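Local coordinates for protein acyl-CoA dehydrogenase (Bacillus anthracis, PDB 3OWA) that binds flavin-adenine dinucleotide (FAD) and probably catalyses the alpha,beta-dehydrogenation of acyl-CoA thioesters, at residues F28-F33 against S324-V329; E370-T375 against R399-N404; T532-Q537 against P580-I585. All blocks are in the same frame, centred on the assembly; numbering follows the deposited sequence.

Contact 1 (F28-F33 against S324-V329); sequences FTPEDF and SVYRTV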
loop_
_atom_site.group_PDB
_atom_site.type_symbol
_atom_site.label_atom_id
_atom_site.label_comp_id
_atom_site.label_asym_id
_atom_site.label_seq_id
_atom_site.Cartn_x
_atom_site.Cartn_y
_atom_site.Cartn_z
ATOM N N PHE A 28 20.106 -23.157 4.228
ATOM C CA PHE A 28 20.173 -23.280 2.778
ATOM C C PHE A 28 19.973 -21.889 2.150
ATOM O O PHE A 28 19.115 -21.125 2.595
ATOM C CB PHE A 28 19.124 -24.285 2.276
ATOM C CG PHE A 28 19.180 -24.523 0.794
ATOM C CD1 PHE A 28 20.095 -25.426 0.264
ATOM C CD2 PHE A 28 18.336 -23.824 -0.068
ATOM C CE1 PHE A 28 20.178 -25.639 -1.107
ATOM C CE2 PHE A 28 18.413 -24.013 -1.436
ATOM C CZ PHE A 28 19.331 -24.938 -1.961
ATOM N N THR A 29 20.783 -21.555 1.145
ATOM C CA THR A 29 20.702 -20.254 0.481
ATOM C C THR A 29 20.691 -20.425 -1.044
ATOM O O THR A 29 21.080 -21.468 -1.538
ATOM C CB THR A 29 21.906 -19.325 0.859
ATOM O OG1 THR A 29 23.043 -19.718 0.110
ATOM C CG2 THR A 29 22.223 -19.354 2.353
ATOM N N PRO A 30 20.282 -19.382 -1.793
ATOM C CA PRO A 30 20.367 -19.525 -3.244
ATOM C C PRO A 30 21.772 -19.857 -3.773
ATOM O O PRO A 30 21.887 -20.414 -4.874
ATOM C CB PRO A 30 19.877 -18.169 -3.764
ATOM C CG PRO A 30 18.902 -17.666 -2.686
ATOM C CD PRO A 30 19.467 -18.212 -1.386
ATOM N N GLU A 31 22.828 -19.537 -3.012
ATOM C CA GLU A 31 24.208 -19.850 -3.432
ATOM C C GLU A 31 24.478 -21.363 -3.408
ATOM O O GLU A 31 25.411 -21.859 -4.050
ATOM C CB GLU A 31 25.252 -19.069 -2.585
ATOM C CG GLU A 31 25.350 -17.566 -2.890
ATOM C CD GLU A 31 24.049 -16.762 -2.569
ATOM O OE1 GLU A 31 23.546 -16.808 -1.431
ATOM O OE2 GLU A 31 23.542 -16.063 -3.467
ATOM N N ASP A 32 23.619 -22.088 -2.693
ATOM C CA ASP A 32 23.653 -23.536 -2.622
ATOM C C ASP A 32 22.908 -24.259 -3.765
ATOM O O ASP A 32 22.892 -25.485 -3.791
ATOM C CB ASP A 32 23.101 -23.974 -1.258
ATOM C CG ASP A 32 23.922 -23.407 -0.087
ATOM O OD1 ASP A 32 25.168 -23.428 -0.197
ATOM O OD2 ASP A 32 23.347 -22.942 0.922
ATOM N N PHE A 33 22.294 -23.525 -4.698
ATOM C CA PHE A 33 21.610 -24.156 -5.834
ATOM C C PHE A 33 22.616 -25.003 -6.620
ATOM O O PHE A 33 23.742 -24.565 -6.817
ATOM C CB PHE A 33 21.045 -23.112 -6.801
ATOM C CG PHE A 33 19.837 -22.342 -6.274
ATOM C CD1 PHE A 33 19.517 -21.110 -6.811
ATOM C CD2 PHE A 33 19.060 -22.843 -5.244
ATOM C CE1 PHE A 33 18.407 -20.376 -6.340
ATOM C CE2 PHE A 33 17.946 -22.115 -4.761
ATOM C CZ PHE A 33 17.632 -20.892 -5.322
ATOM N N SER A 324 15.086 -15.531 3.458
ATOM C CA SER A 324 14.313 -16.244 4.454
ATOM C C SER A 324 13.373 -17.325 3.850
ATOM O O SER A 324 13.118 -18.363 4.477
ATOM C CB SER A 324 13.551 -15.262 5.376
ATOM O OG SER A 324 12.634 -14.484 4.642
ATOM N N VAL A 325 12.886 -17.100 2.630
ATOM C CA VAL A 325 12.028 -18.101 1.966
ATOM C C VAL A 325 12.818 -19.369 1.603
ATOM O O VAL A 325 12.344 -20.480 1.854
ATOM C CB VAL A 325 11.268 -17.525 0.725
ATOM C CG1 VAL A 325 10.466 -18.582 0.055
ATOM C CG2 VAL A 325 10.300 -16.426 1.162
ATOM N N TYR A 326 13.987 -19.215 0.982
ATOM C CA TYR A 326 14.777 -20.383 0.586
ATOM C C TYR A 326 15.402 -21.110 1.774
ATOM O O TYR A 326 15.641 -22.300 1.702
ATOM C CB TYR A 326 15.821 -20.052 -0.488
ATOM C CG TYR A 326 15.176 -20.013 -1.852
ATOM C CD1 TYR A 326 14.822 -18.794 -2.455
ATOM C CD2 TYR A 326 14.854 -21.199 -2.509
ATOM C CE1 TYR A 326 14.179 -18.783 -3.714
ATOM C CE2 TYR A 326 14.233 -21.203 -3.748
ATOM C CZ TYR A 326 13.890 -19.992 -4.337
ATOM O OH TYR A 326 13.274 -20.012 -5.556
ATOM N N ARG A 327 15.609 -20.383 2.863
ATOM C CA ARG A 327 15.960 -20.981 4.131
ATOM C C ARG A 327 14.876 -21.972 4.522
ATOM O O ARG A 327 15.177 -23.095 4.873
ATOM C CB ARG A 327 16.109 -19.911 5.213
ATOM C CG ARG A 327 16.347 -20.465 6.619
ATOM C CD ARG A 327 16.697 -19.367 7.586
ATOM N NE ARG A 327 16.997 -19.855 8.929
ATOM C CZ ARG A 327 17.259 -19.073 9.976
ATOM N NH1 ARG A 327 17.262 -17.742 9.859
ATOM N NH2 ARG A 327 17.513 -19.632 11.149
ATOM N N THR A 328 13.611 -21.550 4.485
ATOM C CA THR A 328 12.521 -22.437 4.838
ATOM C C THR A 328 12.444 -23.652 3.898
ATOM O O THR A 328 12.246 -24.793 4.359
ATOM C CB THR A 328 11.176 -21.659 4.839
ATOM O OG1 THR A 328 11.244 -20.614 5.805
ATOM C CG2 THR A 328 10.015 -22.562 5.193
ATOM N N VAL A 329 12.573 -23.402 2.589
ATOM C CA VAL A 329 12.565 -24.475 1.593
ATOM C C VAL A 329 13.691 -25.465 1.927
ATOM O O VAL A 329 13.475 -26.684 1.955
ATOM C CB VAL A 329 12.694 -23.933 0.143
ATOM C CG1 VAL A 329 12.667 -25.075 -0.847
ATOM C CG2 VAL A 329 11.530 -22.926 -0.187
HETATM O O HOH W 1 17.621 -23.654 5.706
#
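Phe33 points the edge of its ring at the face of Tyr326. The two planes stand at 77° and the ring centroids are 5.2 Å apart, a T-shaped (edge-to-face) pair. CZ and CE2 of Phe33 lead. CZ lies over one face of the tyrosine ring, offset toward the rim, 3.8 Å from Tyr326 CE2. CG of Tyr326 is anti to its carbonyl carbon (chi1 -81°), and the ring extends from the helix toward the loop. Beyond the ring, Tyr326 OH is hydrogen-bonded to Glu103, on helix 95-105.

Pro30 sits at the root of the same tyrosine. Its CD is 4.2 Å from Tyr326 CB, and the two side chains cross obliquely. The carbonyl O of Pro30 lies over one face of the Phe33 ring, offset toward its rim.

Residues 28-33 form the loop, with a short 3-10 turn, that leads into helix 35-52 of the N-terminal part of the protein. Residues 324-329 belong to helix 305-336 in the C-terminal helical domain of the acyl-CoA dehydrogenase fold. Helix 95-105 adds Val96 beside both phenylalanines.

Phe28 meets the helix backbone. The edge of the ring, at CD2, comes to 3.6 Å from Tyr326 O, which lies near the ring plane. The carbonyl O of Phe28 receives a CA-H...O contact from Arg327 CA at 3.5 Å. One water joins the backbones: it accepts from Phe28 N and donates to Arg327 O. The extended Arg327 side chain runs away from the loop to a salt bridge with Glu507.

Contact 2 (E370-T375 against R399-N404); sequences EVLDYT and RDSRIN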
loop_
_atom_site.group_PDB
_atom_site.type_symbol
_atom_site.label_atom_id
_atom_site.label_comp_id
_atom_site.label_asym_id
_atom_site.label_seq_id
_atom_site.Cartn_x
_atom_site.Cartn_y
_atom_site.Cartn_z
ATOM N N GLU A 370 4.040 -8.783 1.996
ATOM C CA GLU A 370 4.243 -7.358 2.356
ATOM C C GLU A 370 5.432 -6.703 1.678
ATOM O O GLU A 370 5.386 -5.527 1.323
ATOM C CB GLU A 370 4.340 -7.166 3.893
ATOM C CG GLU A 370 3.015 -7.543 4.501
ATOM C CD GLU A 370 2.862 -7.102 5.956
ATOM O OE1 GLU A 370 3.885 -6.957 6.666
ATOM O OE2 GLU A 370 1.702 -6.923 6.398
ATOM N N VAL A 371 6.502 -7.437 1.490
ATOM C CA VAL A 371 7.602 -6.911 0.708
ATOM C C VAL A 371 7.167 -6.682 -0.747
ATOM O O VAL A 371 7.505 -5.666 -1.346
ATOM C CB VAL A 371 8.819 -7.941 0.747
ATOM C CG1 VAL A 371 9.796 -7.645 -0.363
ATOM C CG2 VAL A 371 9.539 -7.847 2.111
ATOM N N LEU A 372 6.388 -7.608 -1.323
ATOM C CA LEU A 372 5.939 -7.436 -2.705
ATOM C C LEU A 372 4.983 -6.236 -2.743
ATOM O O LEU A 372 5.074 -5.392 -3.650
ATOM C CB LEU A 372 5.194 -8.670 -3.214
ATOM C CG LEU A 372 4.563 -8.526 -4.613
ATOM C CD1 LEU A 372 5.591 -8.155 -5.645
ATOM C CD2 LEU A 372 3.706 -9.753 -5.008
ATOM N N ASP A 373 4.098 -6.136 -1.757
ATOM C CA ASP A 373 3.166 -4.986 -1.701
ATOM C C ASP A 373 3.961 -3.642 -1.801
ATOM O O ASP A 373 3.581 -2.701 -2.531
ATOM C CB ASP A 373 2.399 -5.077 -0.375
ATOM C CG ASP A 373 1.407 -3.948 -0.172
ATOM O OD1 ASP A 373 0.208 -4.118 -0.480
ATOM O OD2 ASP A 373 1.810 -2.862 0.300
ATOM N N TYR A 374 5.026 -3.536 -1.032
ATOM C CA TYR A 374 5.853 -2.332 -1.015
ATOM C C TYR A 374 6.561 -2.159 -2.361
ATOM O O TYR A 374 6.629 -1.048 -2.881
ATOM C CB TYR A 374 6.900 -2.442 0.129
ATOM C CG TYR A 374 7.915 -1.324 0.093
ATOM C CD1 TYR A 374 7.629 -0.092 0.691
ATOM C CD2 TYR A 374 9.150 -1.483 -0.577
ATOM C CE1 TYR A 374 8.533 0.978 0.631
ATOM C CE2 TYR A 374 10.059 -0.410 -0.649
ATOM C CZ TYR A 374 9.750 0.798 -0.013
ATOM O OH TYR A 374 10.623 1.868 -0.083
ATOM N N THR A 375 7.138 -3.229 -2.911
ATOM C CA THR A 375 7.887 -3.102 -4.157
ATOM C C THR A 375 7.010 -2.723 -5.355
ATOM O O THR A 375 7.430 -1.918 -6.188
ATOM C CB THR A 375 8.757 -4.366 -4.492
ATOM O OG1 THR A 375 7.868 -5.457 -4.771
ATOM C CG2 THR A 375 9.670 -4.747 -3.316
ATOM N N ARG A 399 -2.013 -4.426 -9.186
ATOM C CA ARG A 399 -3.367 -5.016 -8.937
ATOM C C ARG A 399 -3.298 -6.493 -8.519
ATOM O O ARG A 399 -3.992 -6.904 -7.606
ATOM C CB ARG A 399 -4.318 -4.857 -10.132
ATOM C CG ARG A 399 -4.779 -3.404 -10.389
ATOM C CD ARG A 399 -5.741 -3.285 -11.575
ATOM N NE ARG A 399 -5.068 -3.540 -12.847
ATOM C CZ ARG A 399 -5.055 -4.690 -13.513
ATOM N NH1 ARG A 399 -5.731 -5.751 -13.068
ATOM N NH2 ARG A 399 -4.404 -4.763 -14.672
ATOM N N ASP A 400 -2.389 -7.272 -9.108
ATOM C CA ASP A 400 -2.332 -8.698 -8.798
ATOM C C ASP A 400 -1.874 -8.889 -7.357
ATOM O O ASP A 400 -2.223 -9.897 -6.725
ATOM C CB ASP A 400 -1.310 -9.422 -9.723
ATOM C CG ASP A 400 -1.735 -9.476 -11.211
ATOM O OD1 ASP A 400 -2.916 -9.199 -11.606
ATOM O OD2 ASP A 400 -0.832 -9.848 -12.029
ATOM N N SER A 401 -0.999 -8.009 -6.851
ATOM C CA SER A 401 -0.314 -8.221 -5.586
ATOM C C SER A 401 -1.324 -8.223 -4.434
ATOM O O SER A 401 -1.169 -8.965 -3.449
ATOM C CB SER A 401 0.686 -7.061 -5.351
ATOM O OG SER A 401 1.174 -7.021 -4.002
ATOM N N ARG A 402 -2.371 -7.430 -4.577
ATOM C CA ARG A 402 -3.181 -7.065 -3.369
ATOM C C ARG A 402 -3.812 -8.312 -2.676
ATOM O O ARG A 402 -3.995 -8.359 -1.397
ATOM C CB ARG A 402 -4.214 -5.987 -3.769
ATOM C CG ARG A 402 -5.091 -5.460 -2.578
ATOM C CD ARG A 402 -4.078 -4.875 -1.521
ATOM N NE ARG A 402 -4.660 -4.494 -0.235
ATOM C CZ ARG A 402 -4.939 -5.330 0.771
ATOM N NH1 ARG A 402 -4.694 -6.631 0.692
ATOM N NH2 ARG A 402 -5.437 -4.844 1.896
ATOM N N ILE A 403 -4.110 -9.324 -3.472
ATOM C CA ILE A 403 -4.812 -10.516 -2.970
ATOM C C ILE A 403 -3.848 -11.378 -2.160
ATOM O O ILE A 403 -4.283 -12.176 -1.313
ATOM C CB ILE A 403 -5.557 -11.310 -4.124
ATOM C CG1 ILE A 403 -6.447 -12.468 -3.617
ATOM C CG2 ILE A 403 -4.539 -11.909 -5.103
ATOM C CD1 ILE A 403 -7.552 -12.038 -2.692
ATOM N N ASN A 404 -2.535 -11.218 -2.355
ATOM C CA ASN A 404 -1.641 -12.137 -1.682
ATOM C C ASN A 404 -1.696 -11.937 -0.170
ATOM O O ASN A 404 -1.337 -12.859 0.570
ATOM C CB ASN A 404 -0.196 -11.982 -2.112
ATOM C CG ASN A 404 -0.013 -12.243 -3.589
ATOM O OD1 ASN A 404 -0.697 -13.082 -4.144
ATOM N ND2 ASN A 404 0.864 -11.473 -4.245
HETATM O O HOH W 2 -0.405 -5.401 -2.787
#
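Leu372 CD2 lies 3.4 Å from Asn404 ND2, the shortest approach between the segments. The methyl meets the amide nitrogen at a slant. Ser401 OG lies beside it, 3.8 Å from Leu372 CG and 3.7 Å from Asp373 CA. With OG anti to the backbone N (chi1 166°), the hydroxyl reaches the 370-375 helix. These are van der Waals contacts, and no direct hydrogen bond joins the two segments.

The polar link runs through a water. The water donates to Asp373 OD1 at 2.7 Å and is also hydrogen-bonded to Ser401 OG at 2.6 Å.

The charged groups have stronger partners nearby. Asp373 OD1 also forms a salt bridge with Arg405, and OD2 is hydrogen-bonded to a glycerol. Arg402 NE stays 4.9 Å from Asp373 OD1. Arg402 NE forms a salt bridge with Asp377 of the second subunit, and Arg402 NH2 is hydrogen-bonded to Gln381 of that subunit.

Helix 358-383 thus packs against residues 399-404 in the C-terminal helical domain, beside the subunit interface. Ile403, on the second segment, touches FAD, so the contact borders the flavin site of an acyl-CoA dehydrogenase.

Contact 3 (T532-Q537 against P580-I585); sequences TEVFCQ and PKKREI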
loop_
_atom_site.group_PDB
_atom_site.type_symbol
_atom_site.label_atom_id
_atom_site.label_comp_id
_atom_site.label_asym_id
_atom_site.label_seq_id
_atom_site.Cartn_x
_atom_site.Cartn_y
_atom_site.Cartn_z
ATOM N N THR A 532 22.290 -6.257 3.851
ATOM C CA THR A 532 22.228 -6.752 5.226
ATOM C C THR A 532 22.323 -5.654 6.280
ATOM O O THR A 532 21.506 -5.638 7.216
ATOM C CB THR A 532 23.295 -7.851 5.456
ATOM O OG1 THR A 532 23.036 -8.908 4.533
ATOM C CG2 THR A 532 23.213 -8.422 6.868
ATOM N N GLU A 533 23.291 -4.741 6.128
ATOM C CA GLU A 533 23.450 -3.609 7.056
ATOM C C GLU A 533 22.211 -2.727 7.110
ATOM O O GLU A 533 21.715 -2.363 8.186
ATOM C CB GLU A 533 24.653 -2.762 6.637
ATOM C CG GLU A 533 25.976 -3.432 6.986
ATOM C CD GLU A 533 27.177 -2.779 6.329
ATOM O OE1 GLU A 533 27.013 -2.049 5.317
ATOM O OE2 GLU A 533 28.297 -2.998 6.838
ATOM N N VAL A 534 21.712 -2.411 5.922
ATOM C CA VAL A 534 20.613 -1.492 5.749
ATOM C C VAL A 534 19.306 -2.147 6.244
ATOM O O VAL A 534 18.557 -1.528 6.998
ATOM C CB VAL A 534 20.542 -1.080 4.241
ATOM C CG1 VAL A 534 19.158 -0.723 3.824
ATOM C CG2 VAL A 534 21.562 0.064 3.957
ATOM N N PHE A 535 19.058 -3.394 5.851
ATOM C CA PHE A 535 17.814 -4.059 6.260
ATOM C C PHE A 535 17.800 -4.269 7.788
ATOM O O PHE A 535 16.786 -4.019 8.452
ATOM C CB PHE A 535 17.593 -5.408 5.540
ATOM C CG PHE A 535 16.400 -6.167 6.058
ATOM C CD1 PHE A 535 15.130 -5.844 5.626
ATOM C CD2 PHE A 535 16.541 -7.153 7.037
ATOM C CE1 PHE A 535 14.007 -6.507 6.127
ATOM C CE2 PHE A 535 15.449 -7.827 7.555
ATOM C CZ PHE A 535 14.165 -7.520 7.077
ATOM N N CYS A 536 18.920 -4.745 8.316
ATOM C CA CYS A 536 19.022 -5.014 9.754
ATOM C C CYS A 536 18.770 -3.792 10.618
ATOM O O CYS A 536 18.003 -3.853 11.581
ATOM C CB CYS A 536 20.355 -5.654 10.100
ATOM S SG CYS A 536 20.305 -7.409 9.754
ATOM N N GLN A 537 19.386 -2.676 10.245
ATOM C CA GLN A 537 19.194 -1.448 10.976
ATOM C C GLN A 537 17.712 -1.081 11.058
ATOM O O GLN A 537 17.185 -0.801 12.152
ATOM C CB GLN A 537 19.995 -0.309 10.347
ATOM C CG GLN A 537 19.769 0.989 11.055
ATOM C CD GLN A 537 21.004 1.875 11.087
ATOM O OE1 GLN A 537 22.050 1.492 11.618
ATOM N NE2 GLN A 537 20.884 3.066 10.514
ATOM N N PRO A 580 24.315 6.889 2.300
ATOM C CA PRO A 580 25.294 6.534 1.260
ATOM C C PRO A 580 25.292 5.037 0.885
ATOM O O PRO A 580 25.647 4.676 -0.247
ATOM C CB PRO A 580 26.662 6.927 1.882
ATOM C CG PRO A 580 26.339 7.870 2.982
ATOM C CD PRO A 580 24.964 7.475 3.491
ATOM N N LYS A 581 24.944 4.171 1.835
ATOM C CA LYS A 581 24.838 2.758 1.549
ATOM C C LYS A 581 23.716 2.454 0.549
ATOM O O LYS A 581 23.869 1.595 -0.326
ATOM C CB LYS A 581 24.661 1.964 2.847
ATOM C CG LYS A 581 25.873 2.090 3.783
ATOM C CD LYS A 581 25.776 1.211 5.008
ATOM C CE LYS A 581 27.097 1.204 5.812
ATOM N NZ LYS A 581 28.253 0.687 4.991
ATOM N N LYS A 582 22.593 3.166 0.675
ATOM C CA LYS A 582 21.460 2.938 -0.231
ATOM C C LYS A 582 21.836 3.444 -1.612
ATOM O O LYS A 582 21.458 2.857 -2.606
ATOM C CB LYS A 582 20.172 3.586 0.292
ATOM C CG LYS A 582 19.581 2.840 1.470
ATOM C CD LYS A 582 18.345 3.530 2.032
ATOM C CE LYS A 582 17.851 2.784 3.269
ATOM N NZ LYS A 582 16.499 3.213 3.725
ATOM N N ARG A 583 22.625 4.517 -1.673
ATOM C CA ARG A 583 23.085 5.029 -2.968
ATOM C C ARG A 583 24.028 4.037 -3.602
ATOM O O ARG A 583 24.030 3.861 -4.816
ATOM C CB ARG A 583 23.790 6.386 -2.831
ATOM C CG ARG A 583 22.848 7.495 -2.353
ATOM C CD ARG A 583 23.605 8.812 -2.240
ATOM N NE ARG A 583 22.716 9.947 -1.954
ATOM C CZ ARG A 583 23.110 11.215 -2.103
ATOM N NH1 ARG A 583 24.342 11.470 -2.560
ATOM N NH2 ARG A 583 22.278 12.219 -1.835
ATOM N N GLU A 584 24.844 3.397 -2.784
ATOM C CA GLU A 584 25.742 2.362 -3.289
ATOM C C GLU A 584 24.958 1.125 -3.777
ATOM O O GLU A 584 25.224 0.602 -4.863
ATOM C CB GLU A 584 26.744 1.972 -2.214
ATOM C CG GLU A 584 27.940 1.229 -2.761
ATOM C CD GLU A 584 29.093 1.080 -1.752
ATOM O OE1 GLU A 584 29.085 1.760 -0.693
ATOM O OE2 GLU A 584 29.990 0.254 -2.025
ATOM N N ILE A 585 23.984 0.674 -2.985
ATOM C CA ILE A 585 23.115 -0.437 -3.426
ATOM C C ILE A 585 22.514 -0.103 -4.802
ATOM O O ILE A 585 22.572 -0.904 -5.737
ATOM C CB ILE A 585 21.967 -0.712 -2.402
ATOM C CG1 ILE A 585 22.527 -1.374 -1.135
ATOM C CG2 ILE A 585 20.848 -1.566 -3.048
ATOM C CD1 ILE A 585 21.658 -1.216 0.145
#
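Lys581 meets two residues of helix 526-554 in turn, Val534 near its base and Glu533 at its tip. Its CB points toward the other helix and lies 3.8 Å from Val534 CG2. The two side chains slide past each other in opposite directions. From CG the chain stays extended to CE, and CD passes 3.5 Å from Glu533 OE1. CE comes nearer to the same oxygen, at 3.3 Å. At CE the chain bends (chi4 -60°), and NZ closes a salt bridge to Glu533 OE1 at 3.0 Å. The hydrogen bond within it reaches the oxygen from above the carboxylate, 38° out of the plane. The Glu533 and Lys581 side chains cross at about a right angle.

The contact joins two helices of the C-terminal region, 526-554 and 578-592. Their short segments run at 131° to each other, and their axes approach to 10.2 Å. The first helix belongs to the second of the two stretches that match the acyl-CoA dehydrogenase C-terminal domain family. Helix 305-336, in the first of those stretches, also touches both segments, at Thr532, Phe535, Lys582 and Arg583.

Val534 packs with both methyl groups. CG2 meets Ile585 CD1 at 4.0 Å, tip to tip. CG1 packs 3.8 Å from CE of Lys582, whose chain is extended. Beyond this CE, Lys582 NZ forms a salt bridge with Glu538 and a hydrogen bond to Asn313. Leu530, one turn before Val534, touches both Lys581 and Ile585.

Overall arrangement
From the N terminus, contact 1 comes first. It closes a loop of 290 residues that takes in the N-terminal helices, the strands of the middle domain and helix 257-293, and it brings the entry to helix 35-52 back onto helix 305-336. Contact 2 follows; 23 residues lie between its segments, on helices 358-383 and 393-401. In contact 3, 42 residues lie between its segments, on helices 526-554 and 578-592. The three lie in series, so none nests in or crosses another. They do not touch, and their centres are 21 to 23 Å apart. Helix 305-336 links them: it carries half of contact 1 and packs against segments 370-375, 532-537 and 580-585.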